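Local coordinates for protein translation initiation factor eIF2B subunit beta (Schizosaccharomyces pombe, PDB 5B04) that forms part of the eIF2B complex, which catalyses the exchange of GDP for GTP on the gamma subunit of the initiation factor eIF2, at residues 92-97 and 391-396; 223-228 and 256-261; 334-339 and 355-360. All blocks are in the same frame, centred on the assembly; numbering follows the deposited sequence.

Contact 1: residues 92-97 and 391-396; sequences IREEYQ and TYDASD
Arg93 and Asp396 meet tip to tip, their guanidinium and carboxylate groups lying nearly in one plane, 11° apart. Arg93 NH2 donates to Asp396 OD2 at 2.7 Å, and the bond is close to straight at 165°. It uses the syn lone pair of OD2, while NH2 also lies close to OD1, within the same salt bridge. Asp393 also points its tip at the guanidinium, on the NH1 side, but its carboxylate is turned 71° from the guanidinium plane; an ion pair with NH1 is likely, but its detailed geometry is doubtful, because the two groups are modelled too close together. Arginine suits the place because its long chain reaches from the helix, and its flat cation has two terminal nitrogens, one for each acid. Ser395 OG donates to Asp396 OD1 at 3.0 Å from above the carboxylate plane, which probably helps to limit that group's rotation. An alanine in place of Asp396 would probably leave Arg93 NH2 and Ser395 OG without this shared acceptor and the guanidinium freer to turn on that side. Glu94 OE2 comes within 3.6 Å of Asp393 OD1, a like-charge approach that nearby Arg90, in long and weak ion pairs with both acids, may ease. The whole is a surface salt-bridge network, with one arginine between two aspartates, tying helix 79-102 to the loop that follows helix 384-391.

Contact 2: residues 223-228 and 256-261; sequences FLRFAA and AQAGID
Ala228 and Ile260 make the tight part of this contact. The methyl of Ala228 sits against the outer arm of the isoleucine, with Ala228 CB 3.6 Å from Ile260 CG1 and equally near its CD1. Ile260 holds CG1 anti to its carbonyl carbon, and its extended chi2 of -180° carries CD1 onward to the helix, where CD1 also lies 4.1 Å from Leu224 CB. A small alanine suits this position because it lets the backbones draw close: the CA atoms of Ala228 and Ile260 are 6.6 Å apart. Toward solvent the packing is looser. There Ala258 CB touches Arg225 at CG, 4.1 Å away, and also approaches NE, while NH1 of this exposed arginine makes a salt bridge with Glu221, one helical turn earlier. An arginine can thus pack its stem and still keep its charge in a polar setting. Helix 245-257 ends in a Schellman motif, with Gly259 at the position of positive phi (88°), which calls for glycine. The contact therefore joins the end of helix 218-228 to the exit of helix 245-257. Leu224 and Ile260 both rest on Val235 of strand 234-238 and on Leu255, so two neighbouring helices are packed together over the parallel part of the Rossmann-like sheet, just where the chain enters 261-265, an outermost strand of this chain's sheet.

Contact 3: residues 334-339 and 355-360; sequences IQLSSP and EILNPY
Leu336 and Pro359 face each other as a non-hydrogen-bonded antiparallel pair, with Leu336 CG 4.2 Å from Pro359 CB. Proline fits because in such a pair the residue need give no N-H to the strand opposite. Next to this pair, Ile334 lies alongside the proline, its CG2 3.7 Å from Pro359 CB, and the Leu336 and Leu357 side chains cross with their CD2 methyls in contact. Farther along, Pro339 CB packs on Ile356 CG2 at 3.5 Å. Outward from this core, Tyr360 N donates to Gln335 O at 3.1 Å, and Ser337 N to Asn358 O in a more bent bond of 138°, where the strand pairing is weak. Asn358 ND2 adds a bond of 3.1 Å to Ser338 O and another to Asn243. Tyr360 CG stands between its backbone N and carbonyl carbon, chi1 59°, and the ring runs beside Gln335, its OH 3.3 Å from Gln335 CB. The apolar Ile334, Leu336, Leu357 and Pro359 also meet the delta subunit, into which Glu355 and Ile356 continue the sheet. Leu336 packs on epsilon too, and Leu336 O and Tyr360 OH bond to Arg290 and Tyr293 of epsilon, consistent with a short strand pair lying where two subunits meet.

How the contacts relate
Contacts 2 and 3 both fall within the long loop that contact 1 closes, and follow one another along the chain. In space the three are well separated. Contact 1 lies across the chain's centre from the other two, its centre about 41 Å from that of contact 2 and 38 Å from that of contact 3. Contacts 2 and 3 have centres about 33 Å apart, and their nearest atoms are still about 19 Å from each other. Their chemistry differs too: ionic at the surface in contact 1, apolar in contact 2, mixed in contact 3. No other subunit touches contact 1, whereas delta reaches both others and epsilon reaches contact 3.

Contact 1: residues 92-97 and 391-396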
loop_
_atom_site.group_PDB
_atom_site.type_symbol
_atom_site.label_atom_id
_atom_site.label_comp_id
_atom_site.label_asym_id
_atom_site.label_seq_id
_atom_site.Cartn_x
_atom_site.Cartn_y
_atom_site.Cartn_z
ATOM N N ILE C 92 -31.966 -33.669 5.499
ATOM C CA ILE C 92 -33.080 -34.538 5.252
ATOM C C ILE C 92 -33.337 -34.827 3.786
ATOM O O ILE C 92 -33.442 -35.976 3.410
ATOM C CB ILE C 92 -34.330 -33.898 5.832
ATOM C CG1 ILE C 92 -34.137 -33.662 7.318
ATOM C CG2 ILE C 92 -35.531 -34.778 5.608
ATOM C CD1 ILE C 92 -35.124 -32.683 7.885
ATOM N N ARG C 93 -33.380 -33.802 2.951
ATOM C CA ARG C 93 -33.815 -34.018 1.590
ATOM C C ARG C 93 -32.853 -34.912 0.886
ATOM O O ARG C 93 -33.235 -35.866 0.242
ATOM C CB ARG C 93 -33.885 -32.706 0.837
ATOM C CG ARG C 93 -34.616 -31.605 1.564
ATOM C CD ARG C 93 -35.481 -30.828 0.596
ATOM N NE ARG C 93 -35.738 -29.459 1.015
ATOM C CZ ARG C 93 -34.828 -28.653 1.542
ATOM N NH1 ARG C 93 -33.597 -29.081 1.735
ATOM N NH2 ARG C 93 -35.149 -27.416 1.884
ATOM N N GLU C 94 -31.580 -34.609 1.028
ATOM C CA GLU C 94 -30.580 -35.369 0.326
ATOM C C GLU C 94 -30.529 -36.781 0.846
ATOM O O GLU C 94 -30.413 -37.716 0.080
ATOM C CB GLU C 94 -29.220 -34.678 0.384
ATOM C CG GLU C 94 -29.274 -33.186 0.069
ATOM C CD GLU C 94 -29.030 -32.849 -1.396
ATOM O OE1 GLU C 94 -27.963 -33.214 -1.934
ATOM O OE2 GLU C 94 -29.899 -32.198 -2.010
ATOM N N GLU C 95 -30.616 -36.935 2.156
ATOM C CA GLU C 95 -30.531 -38.260 2.724
ATOM C C GLU C 95 -31.701 -39.067 2.243
ATOM O O GLU C 95 -31.549 -40.178 1.767
ATOM C CB GLU C 95 -30.539 -38.159 4.243
ATOM C CG GLU C 95 -31.028 -39.382 4.994
ATOM C CD GLU C 95 -30.622 -40.672 4.339
ATOM O OE1 GLU C 95 -29.415 -40.908 4.188
ATOM O OE2 GLU C 95 -31.513 -41.453 3.974
ATOM N N TYR C 96 -32.872 -38.477 2.313
ATOM C CA TYR C 96 -34.052 -39.175 1.881
ATOM C C TYR C 96 -33.886 -39.425 0.411
ATOM O O TYR C 96 -34.101 -40.525 -0.049
ATOM C CB TYR C 96 -35.283 -38.341 2.170
ATOM C CG TYR C 96 -36.475 -38.608 1.295
ATOM C CD1 TYR C 96 -36.578 -38.041 0.046
ATOM C CD2 TYR C 96 -37.527 -39.390 1.745
ATOM C CE1 TYR C 96 -37.686 -38.264 -0.743
ATOM C CE2 TYR C 96 -38.632 -39.620 0.957
ATOM C CZ TYR C 96 -38.703 -39.055 -0.278
ATOM O OH TYR C 96 -39.790 -39.271 -1.069
ATOM N N GLN C 97 -33.419 -38.428 -0.325
ATOM C CA GLN C 97 -33.341 -38.577 -1.763
ATOM C C GLN C 97 -32.410 -39.715 -2.031
ATOM O O GLN C 97 -32.639 -40.510 -2.917
ATOM C CB GLN C 97 -32.863 -37.305 -2.462
ATOM C CG GLN C 97 -33.905 -36.699 -3.401
ATOM C CD GLN C 97 -33.398 -35.526 -4.231
ATOM O OE1 GLN C 97 -32.325 -34.990 -3.985
ATOM N NE2 GLN C 97 -34.183 -35.120 -5.212
ATOM N N THR C 391 -23.766 -26.129 0.208
ATOM C CA THR C 391 -24.140 -26.372 1.599
ATOM C C THR C 391 -25.625 -26.136 1.869
ATOM O O THR C 391 -26.175 -26.666 2.836
ATOM C CB THR C 391 -23.317 -25.490 2.559
ATOM O OG1 THR C 391 -23.412 -24.119 2.154
ATOM C CG2 THR C 391 -21.854 -25.913 2.551
ATOM N N TYR C 392 -26.273 -25.344 1.019
ATOM C CA TYR C 392 -27.693 -25.044 1.190
ATOM C C TYR C 392 -28.508 -25.391 -0.051
ATOM O O TYR C 392 -28.023 -25.281 -1.176
ATOM C CB TYR C 392 -27.901 -23.562 1.516
ATOM C CG TYR C 392 -27.125 -23.054 2.710
ATOM C CD1 TYR C 392 -26.991 -23.822 3.859
ATOM C CD2 TYR C 392 -26.532 -21.799 2.686
ATOM C CE1 TYR C 392 -26.281 -23.354 4.951
ATOM C CE2 TYR C 392 -25.822 -21.324 3.770
ATOM C CZ TYR C 392 -25.699 -22.103 4.900
ATOM O OH TYR C 392 -24.992 -21.630 5.980
ATOM N N ASP C 393 -29.753 -25.810 0.162
ATOM C CA ASP C 393 -30.712 -25.908 -0.929
ATOM C C ASP C 393 -31.271 -24.514 -1.194
ATOM O O ASP C 393 -31.554 -23.767 -0.257
ATOM C CB ASP C 393 -31.833 -26.895 -0.599
ATOM C CG ASP C 393 -31.362 -28.337 -0.609
ATOM O OD1 ASP C 393 -30.507 -28.679 -1.454
ATOM O OD2 ASP C 393 -31.847 -29.130 0.226
ATOM N N ALA C 394 -31.421 -24.168 -2.469
ATOM C CA ALA C 394 -31.776 -22.806 -2.865
ATOM C C ALA C 394 -33.137 -22.360 -2.333
ATOM O O ALA C 394 -33.373 -21.166 -2.144
ATOM C CB ALA C 394 -31.744 -22.682 -4.380
ATOM N N SER C 395 -34.026 -23.316 -2.089
ATOM C CA SER C 395 -35.379 -23.008 -1.633
ATOM C C SER C 395 -35.398 -22.428 -0.221
ATOM O O SER C 395 -36.336 -21.725 0.158
ATOM C CB SER C 395 -36.254 -24.261 -1.684
ATOM O OG SER C 395 -35.835 -25.211 -0.720
ATOM N N ASP C 396 -34.356 -22.719 0.551
ATOM C CA ASP C 396 -34.316 -22.343 1.960
ATOM C C ASP C 396 -33.721 -20.956 2.188
ATOM O O ASP C 396 -33.433 -20.581 3.325
ATOM C CB ASP C 396 -33.520 -23.379 2.756
ATOM C CG ASP C 396 -33.961 -24.800 2.467
ATOM O OD1 ASP C 396 -35.157 -25.003 2.168
ATOM O OD2 ASP C 396 -33.112 -25.713 2.537
#

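Contact 2: residues 223-228 and 256-261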
loop_
_atom_site.group_PDB
_atom_site.type_symbol
_atom_site.label_atom_id
_atom_site.label_comp_id
_atom_site.label_asym_id
_atom_site.label_seq_id
_atom_site.Cartn_x
_atom_site.Cartn_y
_atom_site.Cartn_z
ATOM N N PHE C 223 -5.913 -18.291 15.460
ATOM C CA PHE C 223 -5.113 -18.126 14.252
ATOM C C PHE C 223 -3.744 -17.533 14.575
ATOM O O PHE C 223 -2.716 -18.024 14.112
ATOM C CB PHE C 223 -5.865 -17.236 13.258
ATOM C CG PHE C 223 -5.320 -17.265 11.859
ATOM C CD1 PHE C 223 -5.665 -18.285 10.987
ATOM C CD2 PHE C 223 -4.493 -16.252 11.402
ATOM C CE1 PHE C 223 -5.178 -18.306 9.693
ATOM C CE2 PHE C 223 -4.003 -16.267 10.110
ATOM C CZ PHE C 223 -4.349 -17.293 9.254
ATOM N N LEU C 224 -3.741 -16.483 15.390
ATOM C CA LEU C 224 -2.509 -15.794 15.759
ATOM C C LEU C 224 -1.613 -16.645 16.653
ATOM O O LEU C 224 -0.410 -16.756 16.413
ATOM C CB LEU C 224 -2.831 -14.473 16.463
ATOM C CG LEU C 224 -3.565 -13.408 15.644
ATOM C CD1 LEU C 224 -3.917 -12.214 16.517
ATOM C CD2 LEU C 224 -2.727 -12.974 14.454
ATOM N N ARG C 225 -2.203 -17.244 17.682
ATOM C CA ARG C 225 -1.438 -17.992 18.675
ATOM C C ARG C 225 -0.854 -19.286 18.116
ATOM O O ARG C 225 0.153 -19.783 18.620
ATOM C CB ARG C 225 -2.311 -18.294 19.895
ATOM C CG ARG C 225 -2.797 -17.049 20.621
ATOM C CD ARG C 225 -3.801 -17.385 21.710
ATOM N NE ARG C 225 -3.181 -18.071 22.839
ATOM C CZ ARG C 225 -3.831 -18.426 23.942
ATOM N NH1 ARG C 225 -5.126 -18.161 24.064
ATOM N NH2 ARG C 225 -3.190 -19.046 24.922
ATOM N N PHE C 226 -1.480 -19.831 17.078
ATOM C CA PHE C 226 -0.983 -21.059 16.467
ATOM C C PHE C 226 0.306 -20.793 15.701
ATOM O O PHE C 226 1.207 -21.631 15.676
ATOM C CB PHE C 226 -2.032 -21.675 15.539
ATOM C CG PHE C 226 -1.633 -23.013 14.977
ATOM C CD1 PHE C 226 -0.897 -23.099 13.807
ATOM C CD2 PHE C 226 -1.987 -24.183 15.627
ATOM C CE1 PHE C 226 -0.525 -24.325 13.293
ATOM C CE2 PHE C 226 -1.620 -25.414 15.115
ATOM C CZ PHE C 226 -0.887 -25.485 13.947
ATOM N N ALA C 227 0.387 -19.627 15.071
ATOM C CA ALA C 227 1.595 -19.229 14.362
ATOM C C ALA C 227 2.626 -18.687 15.344
ATOM O O ALA C 227 3.819 -18.633 15.044
ATOM C CB ALA C 227 1.275 -18.191 13.298
ATOM N N ALA C 228 2.155 -18.300 16.524
ATOM C CA ALA C 228 2.992 -17.642 17.522
ATOM C C ALA C 228 3.948 -18.598 18.228
ATOM O O ALA C 228 4.975 -18.172 18.757
ATOM C CB ALA C 228 2.120 -16.940 18.545
ATOM N N ALA C 256 -0.113 -11.186 24.164
ATOM C CA ALA C 256 1.171 -10.811 24.741
ATOM C C ALA C 256 1.771 -11.979 25.514
ATOM O O ALA C 256 2.974 -12.232 25.443
ATOM C CB ALA C 256 1.012 -9.600 25.646
ATOM N N GLN C 257 0.920 -12.693 26.245
ATOM C CA GLN C 257 1.351 -13.850 27.022
ATOM C C GLN C 257 1.758 -15.009 26.118
ATOM O O GLN C 257 2.445 -15.934 26.550
ATOM C CB GLN C 257 0.240 -14.296 27.977
ATOM C CG GLN C 257 -0.073 -13.297 29.080
ATOM C CD GLN C 257 -1.331 -13.652 29.851
ATOM O OE1 GLN C 257 -1.744 -12.927 30.757
ATOM N NE2 GLN C 257 -1.951 -14.771 29.490
ATOM N N ALA C 258 1.329 -14.955 24.861
ATOM C CA ALA C 258 1.650 -16.000 23.895
ATOM C C ALA C 258 2.982 -15.722 23.207
ATOM O O ALA C 258 3.441 -16.512 22.382
ATOM C CB ALA C 258 0.538 -16.130 22.866
ATOM N N GLY C 259 3.596 -14.595 23.548
ATOM C CA GLY C 259 4.869 -14.220 22.964
ATOM C C GLY C 259 4.713 -13.433 21.678
ATOM O O GLY C 259 5.541 -13.536 20.772
ATOM N N ILE C 260 3.643 -12.648 21.594
ATOM C CA ILE C 260 3.418 -11.782 20.444
ATOM C C ILE C 260 3.559 -10.320 20.847
ATOM O O ILE C 260 2.954 -9.880 21.823
ATOM C CB ILE C 260 2.023 -11.993 19.826
ATOM C CG1 ILE C 260 1.811 -13.459 19.456
ATOM C CG2 ILE C 260 1.839 -11.103 18.607
ATOM C CD1 ILE C 260 0.454 -13.735 18.840
ATOM N N ASP C 261 4.362 -9.574 20.094
ATOM C CA ASP C 261 4.519 -8.146 20.333
ATOM C C ASP C 261 3.183 -7.443 20.113
ATOM O O ASP C 261 2.836 -7.080 18.989
ATOM C CB ASP C 261 5.599 -7.561 19.420
ATOM C CG ASP C 261 6.062 -6.187 19.863
ATOM O OD1 ASP C 261 5.209 -5.299 20.073
ATOM O OD2 ASP C 261 7.288 -5.993 20.005
#

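Contact 3: residues 334-339 and 355-360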
loop_
_atom_site.group_PDB
_atom_site.type_symbol
_atom_site.label_atom_id
_atom_site.label_comp_id
_atom_site.label_asym_id
_atom_site.label_seq_id
_atom_site.Cartn_x
_atom_site.Cartn_y
_atom_site.Cartn_z
ATOM N N ILE C 334 -27.954 -3.505 10.581
ATOM C CA ILE C 334 -27.255 -2.885 11.700
ATOM C C ILE C 334 -28.179 -2.769 12.910
ATOM O O ILE C 334 -29.262 -2.190 12.826
ATOM C CB ILE C 334 -26.707 -1.485 11.337
ATOM C CG1 ILE C 334 -25.418 -1.601 10.519
ATOM C CG2 ILE C 334 -26.430 -0.673 12.593
ATOM C CD1 ILE C 334 -25.625 -1.929 9.058
ATOM N N GLN C 335 -27.749 -3.337 14.031
ATOM C CA GLN C 335 -28.498 -3.233 15.274
ATOM C C GLN C 335 -27.913 -2.134 16.150
ATOM O O GLN C 335 -26.718 -1.848 16.084
ATOM C CB GLN C 335 -28.495 -4.566 16.023
ATOM C CG GLN C 335 -29.172 -5.700 15.275
ATOM C CD GLN C 335 -30.606 -5.378 14.912
ATOM O OE1 GLN C 335 -31.013 -5.521 13.759
ATOM N NE2 GLN C 335 -31.383 -4.942 15.897
ATOM N N LEU C 336 -28.759 -1.518 16.967
ATOM C CA LEU C 336 -28.310 -0.472 17.877
ATOM C C LEU C 336 -28.530 -0.884 19.326
ATOM O O LEU C 336 -29.644 -1.228 19.720
ATOM C CB LEU C 336 -29.031 0.849 17.593
ATOM C CG LEU C 336 -28.513 1.734 16.454
ATOM C CD1 LEU C 336 -28.765 1.109 15.090
ATOM C CD2 LEU C 336 -29.132 3.123 16.532
ATOM N N SER C 337 -27.461 -0.857 20.113
ATOM C CA SER C 337 -27.561 -1.140 21.538
ATOM C C SER C 337 -27.920 0.133 22.295
ATOM O O SER C 337 -28.375 1.110 21.701
ATOM C CB SER C 337 -26.254 -1.727 22.071
ATOM O OG SER C 337 -26.352 -2.010 23.457
ATOM N N SER C 338 -27.702 0.119 23.604
ATOM C CA SER C 338 -28.044 1.257 24.446
ATOM C C SER C 338 -27.056 2.408 24.288
ATOM O O SER C 338 -25.869 2.185 24.057
ATOM C CB SER C 338 -28.107 0.825 25.913
ATOM O OG SER C 338 -28.476 1.907 26.751
ATOM N N PRO C 339 -27.552 3.652 24.411
ATOM C CA PRO C 339 -26.705 4.847 24.478
ATOM C C PRO C 339 -25.756 4.783 25.669
ATOM O O PRO C 339 -24.744 5.482 25.704
ATOM C CB PRO C 339 -27.717 5.984 24.650
ATOM C CG PRO C 339 -28.975 5.458 24.063
ATOM C CD PRO C 339 -28.983 3.999 24.394
ATOM N N GLU C 355 -29.108 13.385 20.363
ATOM C CA GLU C 355 -29.385 12.033 19.902
ATOM C C GLU C 355 -28.130 11.179 20.032
ATOM O O GLU C 355 -27.127 11.439 19.368
ATOM C CB GLU C 355 -29.874 12.057 18.452
ATOM C CG GLU C 355 -30.132 10.691 17.843
ATOM C CD GLU C 355 -30.762 10.787 16.465
ATOM O OE1 GLU C 355 -32.005 10.859 16.386
ATOM O OE2 GLU C 355 -30.015 10.798 15.464
ATOM N N ILE C 356 -28.178 10.171 20.896
ATOM C CA ILE C 356 -27.019 9.309 21.108
ATOM C C ILE C 356 -27.249 7.939 20.480
ATOM O O ILE C 356 -28.224 7.258 20.793
ATOM C CB ILE C 356 -26.686 9.139 22.605
ATOM C CG1 ILE C 356 -26.205 10.462 23.210
ATOM C CG2 ILE C 356 -25.605 8.092 22.785
ATOM C CD1 ILE C 356 -27.311 11.370 23.708
ATOM N N LEU C 357 -26.342 7.543 19.592
ATOM C CA LEU C 357 -26.512 6.322 18.814
ATOM C C LEU C 357 -25.342 5.359 18.985
ATOM O O LEU C 357 -24.194 5.709 18.720
ATOM C CB LEU C 357 -26.687 6.667 17.335
ATOM C CG LEU C 357 -27.794 7.676 17.023
ATOM C CD1 LEU C 357 -27.769 8.069 15.555
ATOM C CD2 LEU C 357 -29.151 7.108 17.407
ATOM N N ASN C 358 -25.646 4.140 19.420
ATOM C CA ASN C 358 -24.627 3.111 19.596
ATOM C C ASN C 358 -24.934 1.848 18.801
ATOM O O ASN C 358 -25.535 0.909 19.323
ATOM C CB ASN C 358 -24.474 2.761 21.078
ATOM C CG ASN C 358 -23.479 1.637 21.313
ATOM O OD1 ASN C 358 -22.496 1.498 20.583
ATOM N ND2 ASN C 358 -23.738 0.822 22.328
ATOM N N PRO C 359 -24.531 1.822 17.523
ATOM C CA PRO C 359 -24.634 0.586 16.743
ATOM C C PRO C 359 -23.500 -0.366 17.100
ATOM O O PRO C 359 -22.373 0.091 17.293
ATOM C CB PRO C 359 -24.516 1.075 15.298
ATOM C CG PRO C 359 -23.688 2.310 15.397
ATOM C CD PRO C 359 -24.037 2.952 16.715
ATOM N N TYR C 360 -23.783 -1.661 17.205
ATOM C CA TYR C 360 -22.725 -2.614 17.521
ATOM C C TYR C 360 -22.421 -3.536 16.345
ATOM O O TYR C 360 -21.672 -4.503 16.482
ATOM C CB TYR C 360 -23.074 -3.430 18.776
ATOM C CG TYR C 360 -24.352 -4.239 18.724
ATOM C CD1 TYR C 360 -24.356 -5.540 18.235
ATOM C CD2 TYR C 360 -25.548 -3.718 19.205
ATOM C CE1 TYR C 360 -25.517 -6.289 18.204
ATOM C CE2 TYR C 360 -26.715 -4.461 19.177
ATOM C CZ TYR C 360 -26.694 -5.745 18.676
ATOM O OH TYR C 360 -27.852 -6.488 18.645
#